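Local coordinates for protein putative superoxide reductase (Thermotoga maritima, PDB 3QZB) that probably reduces superoxide to hydrogen peroxide at a mononuclear iron centre, using electrons delivered by rubredoxin, at residues 29-40 and 133-142; 59-68 and 98-109. All coordinates share one frame; numbering follows the deposited sequence.

Interaction 1 of 2, residues 29-40 and 133-142. With FE (Fe (III) ion), chain B.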
loop_
_atom_site.group_PDB
_atom_site.type_symbol
_atom_site.label_atom_id
_atom_site.label_comp_id
_atom_site.label_asym_id
_atom_site.label_seq_id
_atom_site.Cartn_x
_atom_site.Cartn_y
_atom_site.Cartn_z
ATOM N N HIS A 29 12.778 1.783 17.716
ATOM C CA HIS A 29 11.987 2.147 16.573
ATOM C C HIS A 29 12.776 2.627 15.361
ATOM O O HIS A 29 12.184 2.768 14.287
ATOM C CB HIS A 29 10.984 3.227 16.953
ATOM C CG HIS A 29 9.867 2.761 17.808
ATOM N ND1 HIS A 29 9.834 2.923 19.180
ATOM C CD2 HIS A 29 8.763 2.071 17.473
ATOM C CE1 HIS A 29 8.698 2.376 19.612
ATOM N NE2 HIS A 29 8.050 1.823 18.603
ATOM N N VAL A 30 14.064 2.864 15.487
ATOM C CA VAL A 30 14.808 3.471 14.380
ATOM C C VAL A 30 14.921 2.457 13.226
ATOM O O VAL A 30 15.401 1.322 13.417
ATOM C CB VAL A 30 16.202 3.907 14.826
ATOM C CG1 VAL A 30 16.982 4.408 13.609
ATOM C CG2 VAL A 30 16.104 4.955 15.968
ATOM N N PRO A 31 14.553 2.860 11.991
ATOM C CA PRO A 31 14.763 1.941 10.843
ATOM C C PRO A 31 16.229 2.023 10.437
ATOM O O PRO A 31 16.729 3.117 10.176
ATOM C CB PRO A 31 13.800 2.482 9.796
ATOM C CG PRO A 31 13.714 3.944 10.067
ATOM C CD PRO A 31 13.825 4.077 11.599
ATOM N N VAL A 32 16.909 0.894 10.417
ATOM C CA VAL A 32 18.325 0.837 10.149
ATOM C C VAL A 32 18.583 0.369 8.711
ATOM O O VAL A 32 18.099 -0.687 8.314
ATOM C CB VAL A 32 19.064 -0.072 11.131
ATOM C CG1 VAL A 32 20.564 -0.136 10.775
ATOM C CG2 VAL A 32 18.845 0.439 12.578
ATOM N N ILE A 33 19.271 1.214 7.944
ATOM C CA ILE A 33 19.596 0.957 6.537
ATOM C C ILE A 33 20.927 0.210 6.437
ATOM O O ILE A 33 21.914 0.629 7.075
ATOM C CB ILE A 33 19.741 2.287 5.787
ATOM C CG1 ILE A 33 18.408 3.058 5.750
ATOM C CG2 ILE A 33 20.194 2.008 4.317
ATOM C CD1 ILE A 33 18.565 4.540 5.454
ATOM N N GLU A 34 20.956 -0.847 5.645
ATOM C CA GLU A 34 22.203 -1.493 5.223
ATOM C C GLU A 34 22.252 -1.424 3.700
ATOM O O GLU A 34 21.410 -1.989 3.023
ATOM C CB GLU A 34 22.224 -2.921 5.669
ATOM C CG GLU A 34 22.227 -3.061 7.172
ATOM C CD GLU A 34 22.087 -4.509 7.602
ATOM O OE1 GLU A 34 23.098 -5.256 7.539
ATOM O OE2 GLU A 34 20.995 -4.934 8.002
ATOM N N ALA A 35 23.247 -0.715 3.199
ATOM C CA ALA A 35 23.416 -0.549 1.748
ATOM C C ALA A 35 24.896 -0.247 1.532
ATOM O O ALA A 35 25.527 0.361 2.384
ATOM C CB ALA A 35 22.544 0.622 1.226
ATOM N N PRO A 36 25.438 -0.588 0.367
ATOM C CA PRO A 36 26.835 -0.237 0.059
ATOM C C PRO A 36 27.059 1.268 0.005
ATOM O O PRO A 36 26.177 2.026 -0.385
ATOM C CB PRO A 36 27.077 -0.862 -1.291
ATOM C CG PRO A 36 25.831 -1.344 -1.776
ATOM C CD PRO A 36 24.749 -1.241 -0.748
ATOM N N GLU A 37 28.285 1.668 0.307
ATOM C CA GLU A 37 28.640 3.069 0.215
ATOM C C GLU A 37 28.690 3.562 -1.244
ATOM O O GLU A 37 28.373 4.718 -1.538
ATOM C CB GLU A 37 30.028 3.276 0.859
ATOM C CG GLU A 37 30.593 4.623 0.801
ATOM C CD GLU A 37 31.852 4.784 1.668
ATOM O OE1 GLU A 37 32.564 3.772 1.900
ATOM O OE2 GLU A 37 32.121 5.937 2.079
ATOM N N LYS A 38 29.172 2.698 -2.125
ATOM C CA LYS A 38 29.405 3.100 -3.521
ATOM C C LYS A 38 29.067 1.920 -4.416
ATOM O O LYS A 38 29.357 0.771 -4.076
ATOM C CB LYS A 38 30.865 3.529 -3.715
ATOM C CG LYS A 38 31.208 4.002 -5.149
ATOM C CD LYS A 38 32.659 4.534 -5.206
ATOM C CE LYS A 38 33.672 3.462 -5.722
ATOM N NZ LYS A 38 33.961 3.446 -7.234
ATOM N N VAL A 39 28.428 2.217 -5.555
ATOM C CA VAL A 39 27.982 1.222 -6.505
ATOM C C VAL A 39 28.279 1.676 -7.929
ATOM O O VAL A 39 28.501 2.854 -8.172
ATOM C CB VAL A 39 26.473 0.928 -6.347
ATOM C CG1 VAL A 39 26.197 0.396 -4.925
ATOM C CG2 VAL A 39 25.639 2.151 -6.665
ATOM N N LYS A 40 28.257 0.722 -8.850
ATOM C CA LYS A 40 28.388 1.025 -10.266
ATOM C C LYS A 40 27.069 1.536 -10.820
ATOM O O LYS A 40 25.975 1.247 -10.314
ATOM C CB LYS A 40 28.820 -0.218 -11.043
ATOM C CG LYS A 40 30.151 -0.768 -10.603
ATOM C CD LYS A 40 30.506 -2.076 -11.289
ATOM C CE LYS A 40 31.937 -2.556 -10.903
ATOM N NZ LYS A 40 32.179 -2.740 -9.441
ATOM N N TRP A 133 9.217 7.276 12.203
ATOM C CA TRP A 133 10.639 7.270 12.482
ATOM C C TRP A 133 11.386 7.262 11.168
ATOM O O TRP A 133 10.936 6.661 10.194
ATOM C CB TRP A 133 10.990 5.974 13.273
ATOM C CG TRP A 133 10.255 5.916 14.564
ATOM C CD1 TRP A 133 8.944 5.548 14.742
ATOM C CD2 TRP A 133 10.707 6.369 15.840
ATOM N NE1 TRP A 133 8.591 5.709 16.058
ATOM C CE2 TRP A 133 9.638 6.254 16.733
ATOM C CE3 TRP A 133 11.919 6.893 16.296
ATOM C CZ2 TRP A 133 9.770 6.568 18.103
ATOM C CZ3 TRP A 133 12.048 7.214 17.627
ATOM C CH2 TRP A 133 10.980 7.090 18.514
ATOM N N GLU A 134 12.571 7.876 11.153
ATOM C CA GLU A 134 13.381 7.938 9.925
ATOM C C GLU A 134 14.855 7.772 10.165
ATOM O O GLU A 134 15.359 7.969 11.296
ATOM C CB GLU A 134 13.130 9.239 9.147
ATOM C CG GLU A 134 13.646 10.466 9.786
ATOM C CD GLU A 134 13.442 11.684 8.902
ATOM O OE1 GLU A 134 13.676 11.639 7.689
ATOM O OE2 GLU A 134 13.161 12.740 9.450
ATOM N N SER A 135 15.551 7.459 9.099
ATOM C CA SER A 135 17.008 7.514 9.039
ATOM C C SER A 135 17.409 7.722 7.574
ATOM O O SER A 135 16.614 7.543 6.674
ATOM C CB SER A 135 17.637 6.256 9.596
ATOM O OG SER A 135 17.485 5.174 8.757
ATOM N N SER A 136 18.684 8.048 7.341
ATOM C CA SER A 136 19.164 8.256 5.996
ATOM C C SER A 136 20.635 7.959 5.855
ATOM O O SER A 136 21.348 7.918 6.849
ATOM C CB SER A 136 18.881 9.678 5.527
ATOM O OG SER A 136 19.657 10.636 6.202
ATOM N N GLN A 137 21.042 7.686 4.618
ATOM C CA GLN A 137 22.425 7.281 4.307
ATOM C C GLN A 137 22.726 7.724 2.874
ATOM O O GLN A 137 21.967 7.429 1.969
ATOM C CB GLN A 137 22.549 5.705 4.397
ATOM C CG GLN A 137 23.823 5.119 4.273
ATOM C CD GLN A 137 23.748 3.789 4.780
ATOM O OE1 GLN A 137 23.323 3.572 5.946
ATOM N NE2 GLN A 137 24.131 2.883 3.974
ATOM N N LYS A 138 23.899 8.331 2.679
ATOM C CA LYS A 138 24.373 8.645 1.341
ATOM C C LYS A 138 24.768 7.385 0.572
ATOM O O LYS A 138 25.282 6.438 1.170
ATOM C CB LYS A 138 25.594 9.529 1.453
ATOM C CG LYS A 138 26.013 10.283 0.214
ATOM C CD LYS A 138 25.062 11.501 0.007
ATOM C CE LYS A 138 25.316 12.272 -1.299
ATOM N NZ LYS A 138 25.325 11.361 -2.516
ATOM N N ILE A 139 24.587 7.411 -0.748
ATOM C CA ILE A 139 25.118 6.363 -1.643
ATOM C C ILE A 139 25.732 7.082 -2.844
ATOM O O ILE A 139 25.143 7.989 -3.436
ATOM C CB ILE A 139 24.083 5.289 -2.004
ATOM C CG1 ILE A 139 24.731 4.128 -2.758
ATOM C CG2 ILE A 139 22.876 5.935 -2.710
ATOM C CD1 ILE A 139 23.859 2.869 -2.793
ATOM N N THR A 140 26.941 6.632 -3.185
ATOM C CA THR A 140 27.673 7.213 -4.323
ATOM C C THR A 140 27.549 6.224 -5.485
ATOM O O THR A 140 27.732 5.001 -5.322
ATOM C CB THR A 140 29.137 7.397 -3.950
ATOM O OG1 THR A 140 29.220 8.340 -2.872
ATOM C CG2 THR A 140 29.951 7.913 -5.127
ATOM N N VAL A 141 27.246 6.733 -6.675
ATOM C CA VAL A 141 27.096 5.932 -7.870
ATOM C C VAL A 141 28.169 6.395 -8.855
ATOM O O VAL A 141 28.335 7.598 -9.089
ATOM C CB VAL A 141 25.693 6.114 -8.471
ATOM C CG1 VAL A 141 25.543 5.287 -9.729
ATOM C CG2 VAL A 141 24.621 5.734 -7.403
ATOM N N GLU A 142 28.873 5.470 -9.449
ATOM C CA GLU A 142 29.853 5.772 -10.492
ATOM C C GLU A 142 29.210 6.559 -11.609
ATOM O O GLU A 142 28.053 6.345 -11.976
ATOM C CB GLU A 142 30.467 4.503 -11.052
ATOM C CG GLU A 142 31.407 3.797 -10.106
ATOM C CD GLU A 142 32.135 2.611 -10.633
ATOM O OE1 GLU A 142 31.801 2.136 -11.734
ATOM O OE2 GLU A 142 33.005 2.107 -9.894
HETATM FE FE FE B . 6.212 0.711 18.820
HETATM O O HOH W 1 20.030 3.862 9.028
HETATM O O HOH W 2 24.168 1.576 7.567
HETATM O O HOH W 3 24.892 0.473 5.587
HETATM O O HOH W 4 24.661 3.676 1.233
HETATM O O HOH W 5 28.337 7.267 -0.383
HETATM O O HOH W 6 33.790 -0.359 -9.519
#

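Interaction 2 of 2, residues 59-68 and 98-109. With FE (Fe (III) ion), chain B.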
loop_
_atom_site.group_PDB
_atom_site.type_symbol
_atom_site.label_atom_id
_atom_site.label_comp_id
_atom_site.label_asym_id
_atom_site.label_seq_id
_atom_site.Cartn_x
_atom_site.Cartn_y
_atom_site.Cartn_z
ATOM N N ASN A 59 5.949 -7.640 18.282
ATOM C CA ASN A 59 5.098 -7.881 17.124
ATOM C C ASN A 59 3.901 -8.653 17.628
ATOM O O ASN A 59 3.783 -9.861 17.500
ATOM C CB ASN A 59 5.830 -8.680 16.093
ATOM C CG ASN A 59 5.102 -8.717 14.770
ATOM O OD1 ASN A 59 3.978 -8.190 14.633
ATOM N ND2 ASN A 59 5.745 -9.338 13.765
ATOM N N THR A 60 2.985 -7.923 18.261
ATOM C CA THR A 60 1.743 -8.475 18.779
ATOM C C THR A 60 0.578 -7.889 18.013
ATOM O O THR A 60 0.721 -6.892 17.284
ATOM C CB THR A 60 1.583 -8.194 20.294
ATOM O OG1 THR A 60 1.380 -6.778 20.432
ATOM C CG2 THR A 60 2.815 -8.670 21.096
ATOM N N THR A 61 -0.626 -8.434 18.233
ATOM C CA THR A 61 -1.747 -7.895 17.591
ATOM C C THR A 61 -1.978 -6.417 17.985
ATOM O O THR A 61 -2.363 -5.591 17.178
ATOM C CB THR A 61 -2.980 -8.776 17.920
ATOM O OG1 THR A 61 -2.765 -10.151 17.484
ATOM C CG2 THR A 61 -4.283 -8.236 17.314
ATOM N N GLU A 62 -1.708 -6.079 19.249
ATOM C CA GLU A 62 -1.901 -4.749 19.766
ATOM C C GLU A 62 -0.808 -3.749 19.418
ATOM O O GLU A 62 -1.085 -2.550 19.378
ATOM C CB GLU A 62 -2.086 -4.805 21.310
ATOM C CG GLU A 62 -3.227 -5.707 21.777
ATOM C CD GLU A 62 -2.960 -7.250 21.717
ATOM O OE1 GLU A 62 -1.797 -7.731 21.588
ATOM O OE2 GLU A 62 -3.972 -8.003 21.878
ATOM N N HIS A 63 0.417 -4.243 19.192
ATOM C CA HIS A 63 1.578 -3.358 19.051
ATOM C C HIS A 63 2.540 -3.983 18.055
ATOM O O HIS A 63 3.151 -5.011 18.328
ATOM C CB HIS A 63 2.274 -3.158 20.387
ATOM C CG HIS A 63 3.457 -2.246 20.341
ATOM N ND1 HIS A 63 4.454 -2.322 21.279
ATOM C CD2 HIS A 63 3.839 -1.292 19.444
ATOM C CE1 HIS A 63 5.388 -1.426 20.970
ATOM N NE2 HIS A 63 5.040 -0.777 19.851
ATOM N N HIS A 64 2.776 -3.293 16.936
ATOM C CA HIS A 64 3.622 -3.821 15.879
ATOM C C HIS A 64 4.044 -2.738 14.928
ATOM O O HIS A 64 3.373 -1.708 14.786
ATOM C CB HIS A 64 2.859 -4.936 15.111
ATOM C CG HIS A 64 1.496 -4.500 14.618
ATOM N ND1 HIS A 64 0.340 -4.870 15.268
ATOM C CD2 HIS A 64 1.102 -3.729 13.582
ATOM C CE1 HIS A 64 -0.687 -4.330 14.630
ATOM N NE2 HIS A 64 -0.256 -3.602 13.632
ATOM N N ILE A 65 5.148 -2.988 14.249
ATOM C CA ILE A 65 5.548 -2.141 13.101
ATOM C C ILE A 65 4.738 -2.508 11.878
ATOM O O ILE A 65 4.645 -3.648 11.478
ATOM C CB ILE A 65 7.045 -2.338 12.824
ATOM C CG1 ILE A 65 7.908 -2.058 14.069
ATOM C CG2 ILE A 65 7.474 -1.496 11.600
ATOM C CD1 ILE A 65 7.708 -0.686 14.652
ATOM N N ARG A 66 4.091 -1.507 11.298
ATOM C CA ARG A 66 3.216 -1.675 10.148
ATOM C C ARG A 66 3.957 -1.702 8.800
ATOM O O ARG A 66 3.563 -2.453 7.917
ATOM C CB ARG A 66 2.232 -0.502 10.116
ATOM C CG ARG A 66 1.192 -0.483 11.238
ATOM C CD ARG A 66 0.055 -1.406 10.947
ATOM N NE ARG A 66 -1.045 -1.327 11.902
ATOM C CZ ARG A 66 -1.925 -0.358 11.945
ATOM N NH1 ARG A 66 -1.888 0.644 11.095
ATOM N NH2 ARG A 66 -2.906 -0.381 12.858
ATOM N N TRP A 67 4.951 -0.844 8.644
ATOM C CA TRP A 67 5.632 -0.683 7.348
ATOM C C TRP A 67 6.933 0.019 7.482
ATOM O O TRP A 67 7.204 0.736 8.432
ATOM C CB TRP A 67 4.686 -0.048 6.300
ATOM C CG TRP A 67 4.030 1.267 6.636
ATOM C CD1 TRP A 67 2.712 1.427 6.949
ATOM C CD2 TRP A 67 4.602 2.609 6.726
ATOM N NE1 TRP A 67 2.397 2.735 7.118
ATOM C CE2 TRP A 67 3.532 3.497 6.996
ATOM C CE3 TRP A 67 5.874 3.151 6.584
ATOM C CZ2 TRP A 67 3.705 4.874 7.105
ATOM C CZ3 TRP A 67 6.045 4.503 6.696
ATOM C CH2 TRP A 67 4.968 5.353 6.941
ATOM N N ILE A 68 7.728 -0.153 6.407
ATOM C CA ILE A 68 8.898 0.644 6.075
ATOM C C ILE A 68 8.664 1.144 4.646
ATOM O O ILE A 68 8.194 0.360 3.802
ATOM C CB ILE A 68 10.157 -0.216 6.120
ATOM C CG1 ILE A 68 10.550 -0.540 7.565
ATOM C CG2 ILE A 68 11.329 0.460 5.354
ATOM C CD1 ILE A 68 11.477 -1.739 7.682
ATOM N N PRO A 98 -6.616 -12.779 19.622
ATOM C CA PRO A 98 -5.366 -12.066 19.309
ATOM C C PRO A 98 -4.187 -12.864 19.854
ATOM O O PRO A 98 -4.290 -13.568 20.845
ATOM C CB PRO A 98 -5.510 -10.727 20.064
ATOM C CG PRO A 98 -6.420 -11.070 21.187
ATOM C CD PRO A 98 -7.403 -12.081 20.641
ATOM N N ASN A 99 -3.077 -12.785 19.144
ATOM C CA ASN A 99 -1.834 -13.376 19.612
ATOM C C ASN A 99 -1.838 -14.894 19.687
ATOM O O ASN A 99 -0.950 -15.446 20.307
ATOM C CB ASN A 99 -1.349 -12.745 20.948
ATOM C CG ASN A 99 -1.171 -11.273 20.785
ATOM O OD1 ASN A 99 -0.360 -10.841 19.936
ATOM N ND2 ASN A 99 -1.877 -10.490 21.564
ATOM N N ILE A 100 -2.795 -15.552 19.045
ATOM C CA ILE A 100 -2.686 -17.017 18.898
ATOM C C ILE A 100 -2.845 -17.422 17.410
ATOM O O ILE A 100 -3.020 -18.602 17.113
ATOM C CB ILE A 100 -3.597 -17.856 19.854
ATOM C CG1 ILE A 100 -5.044 -17.543 19.500
ATOM C CG2 ILE A 100 -3.237 -17.622 21.420
ATOM C CD1 ILE A 100 -6.009 -18.524 20.313
ATOM N N GLY A 101 -2.709 -16.495 16.468
ATOM C CA GLY A 101 -2.743 -16.864 15.059
ATOM C C GLY A 101 -1.441 -17.537 14.593
ATOM O O GLY A 101 -0.411 -17.597 15.299
ATOM N N ALA A 102 -1.484 -18.023 13.372
ATOM C CA ALA A 102 -0.412 -18.850 12.817
ATOM C C ALA A 102 0.794 -18.074 12.303
ATOM O O ALA A 102 1.789 -18.728 12.023
ATOM C CB ALA A 102 -0.964 -19.693 11.700
ATOM N N VAL A 103 0.661 -16.757 12.081
ATOM C CA VAL A 103 1.681 -16.074 11.281
ATOM C C VAL A 103 1.909 -14.652 11.763
ATOM O O VAL A 103 0.976 -13.879 12.093
ATOM C CB VAL A 103 1.370 -16.098 9.773
ATOM C CG1 VAL A 103 -0.051 -15.591 9.455
ATOM C CG2 VAL A 103 2.419 -15.378 8.918
ATOM N N TYR A 104 3.190 -14.261 11.757
ATOM C CA TYR A 104 3.677 -12.908 12.054
ATOM C C TYR A 104 4.652 -12.486 10.978
ATOM O O TYR A 104 5.492 -13.285 10.576
ATOM C CB TYR A 104 4.444 -12.862 13.392
ATOM C CG TYR A 104 3.598 -13.255 14.601
ATOM C CD1 TYR A 104 3.309 -14.583 14.879
ATOM C CD2 TYR A 104 3.098 -12.290 15.440
ATOM C CE1 TYR A 104 2.507 -14.939 15.958
ATOM C CE2 TYR A 104 2.305 -12.654 16.546
ATOM C CZ TYR A 104 1.987 -13.979 16.779
ATOM O OH TYR A 104 1.195 -14.275 17.881
ATOM N N THR A 105 4.579 -11.219 10.560
ATOM C CA THR A 105 5.529 -10.656 9.598
ATOM C C THR A 105 6.436 -9.690 10.334
ATOM O O THR A 105 5.965 -8.695 10.919
ATOM C CB THR A 105 4.832 -9.907 8.470
ATOM O OG1 THR A 105 3.754 -10.723 8.007
ATOM C CG2 THR A 105 5.861 -9.584 7.381
ATOM N N GLU A 106 7.746 -9.977 10.318
ATOM C CA GLU A 106 8.716 -9.137 10.983
ATOM C C GLU A 106 9.073 -7.904 10.166
ATOM O O GLU A 106 9.052 -7.946 8.935
ATOM C CB GLU A 106 9.996 -9.909 11.331
ATOM C CG GLU A 106 9.758 -11.071 12.323
ATOM C CD GLU A 106 9.393 -10.542 13.699
ATOM O OE1 GLU A 106 10.273 -9.944 14.319
ATOM O OE2 GLU A 106 8.246 -10.669 14.147
ATOM N N PRO A 107 9.456 -6.815 10.839
ATOM C CA PRO A 107 9.744 -5.556 10.130
ATOM C C PRO A 107 11.183 -5.457 9.636
ATOM O O PRO A 107 12.002 -4.687 10.088
ATOM C CB PRO A 107 9.404 -4.480 11.135
ATOM C CG PRO A 107 9.768 -5.109 12.450
ATOM C CD PRO A 107 9.348 -6.577 12.296
ATOM N N THR A 108 11.419 -6.310 8.631
ATOM C CA THR A 108 12.693 -6.496 7.959
ATOM C C THR A 108 12.339 -6.584 6.490
ATOM O O THR A 108 11.384 -7.253 6.127
ATOM C CB THR A 108 13.448 -7.769 8.471
ATOM O OG1 THR A 108 13.565 -7.726 9.883
ATOM C CG2 THR A 108 14.858 -7.843 7.839
ATOM N N VAL A 109 13.066 -5.858 5.645
ATOM C CA VAL A 109 12.829 -5.987 4.207
ATOM C C VAL A 109 14.151 -5.796 3.455
ATOM O O VAL A 109 14.955 -4.977 3.813
ATOM C CB VAL A 109 11.705 -5.040 3.710
ATOM C CG1 VAL A 109 12.122 -3.556 3.841
ATOM C CG2 VAL A 109 11.271 -5.420 2.258
HETATM FE FE FE B . 6.212 0.711 18.820
HETATM O O HOH W 7 -3.844 -10.404 23.799
HETATM O O HOH W 8 5.460 -6.251 12.231
#

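Interaction 1 of 2, residues 29-40 and 133-142
Residues 29-40 run alongside strand 133-141 in the same direction, at 20° and 6.6 Å between the axes of 31-34 and 133-141, and pass from one sheet of the immunoglobulin-like β-sandwich to the other. Strand 31-34 pairs with 44-51 and forms no β-bridge to 133-141, whereas 38-39 joins 133-141 as a parallel neighbour. There the backbone bonds T140 N to E37 O, V39 N to T140 O and E142 N to V39 O follow one another.

At the iron end H29 lies on W133. Its CB stands over the five-membered ring, 3.3 Å from the centroid, and the imidazole continues beyond as an offset stack with the planes 12° apart. NE2 of H29 reaches the iron at 2.2 Å, while its ND1 is held by E27, so the imidazole is held at both nitrogens; the bond from the indole NE1 of W133 to the carbonyl of H130 helps to keep the indole in place against it.

Further along, S135 OG, turned between its backbone N and carbonyl carbon (chi1 73°), donates to P31 O at 2.6 Å, and a water joins the same hydroxyl to I33 N. The extended Q137 reaches back past I33; its NE2 donates to two waters, one bound also to A35 N, the other to P36 O and K138 O. V39 turns inward, CG1 meeting I139 CD1 and CG2 meeting V141 CG2. On the other sheet face K38 bends at its last two torsions to bring NZ to E142 OE2, a weak bond of 3.1 Å within a salt bridge.

Interaction 2 of 2, residues 59-68 and 98-109
The loop carrying the iron ligand H63, together with the start of strand 65-68 that follows it, packs on residues 98-109, where a loop leads into strand 103-106 and the chain then turns a corner at P107. In the loop contact, N99 faces T61 and E62 with both ends of its amide. Its OD1 takes the backbone N of T61 at 3.0 Å, and its ND2 donates almost straight (171°) to the syn lone pair of E62 OE1, which lies in the amide plane although the carboxylate plane is turned by 39°. The bend of E62 at chi2 (75°) carries the carboxylate back to N99. A return bond runs from N99 N to T61 OG1, a hydroxyl also bonded to the carbonyl of H91.

N59 makes the second polar link. Its ND2 donates to E106 OE2 at 2.9 Å, in the amide plane but from above the carboxylate, and to T105 O at 2.9 Å, from well above the carbonyl plane and more bent; OD1 is bonded to H91. A water joins T105 O to I65 O. At the corner, the CB and CG2 of I65 both rest on P107 CB, at 3.6 Å, and I68 CD1 approaches V109 CG1.

T60 OG1 accepts from H63 N in an ST motif; H63 NE2 binds the iron at 2.2 Å. I65 and I68 also pack on strands 44-51 and 119-127, and 103-106 continues its sheet as an antiparallel ladder with a strand of a neighbouring subunit.

Starting from the N terminus, the chain reaches the iron at H29 and runs along residues 29-40, which meet their partner only near the C terminus; interaction 1 thus closes a long loop holding most of the domain. Within that loop, 59-68 and 98-109 meet and close the shorter loop of interaction 2, so the two contacts nest and do not cross. Interaction 1 joins strands 31-34 and 38-39 to strand 131-141, and interaction 2 joins the H63 loop and strand 65-74 to strand 103-115. Their centres lie about 25 Å apart, yet both reach the iron, bound by H29 and H63 together with H57, C127 and H130, and I65 packs on the H29 ring.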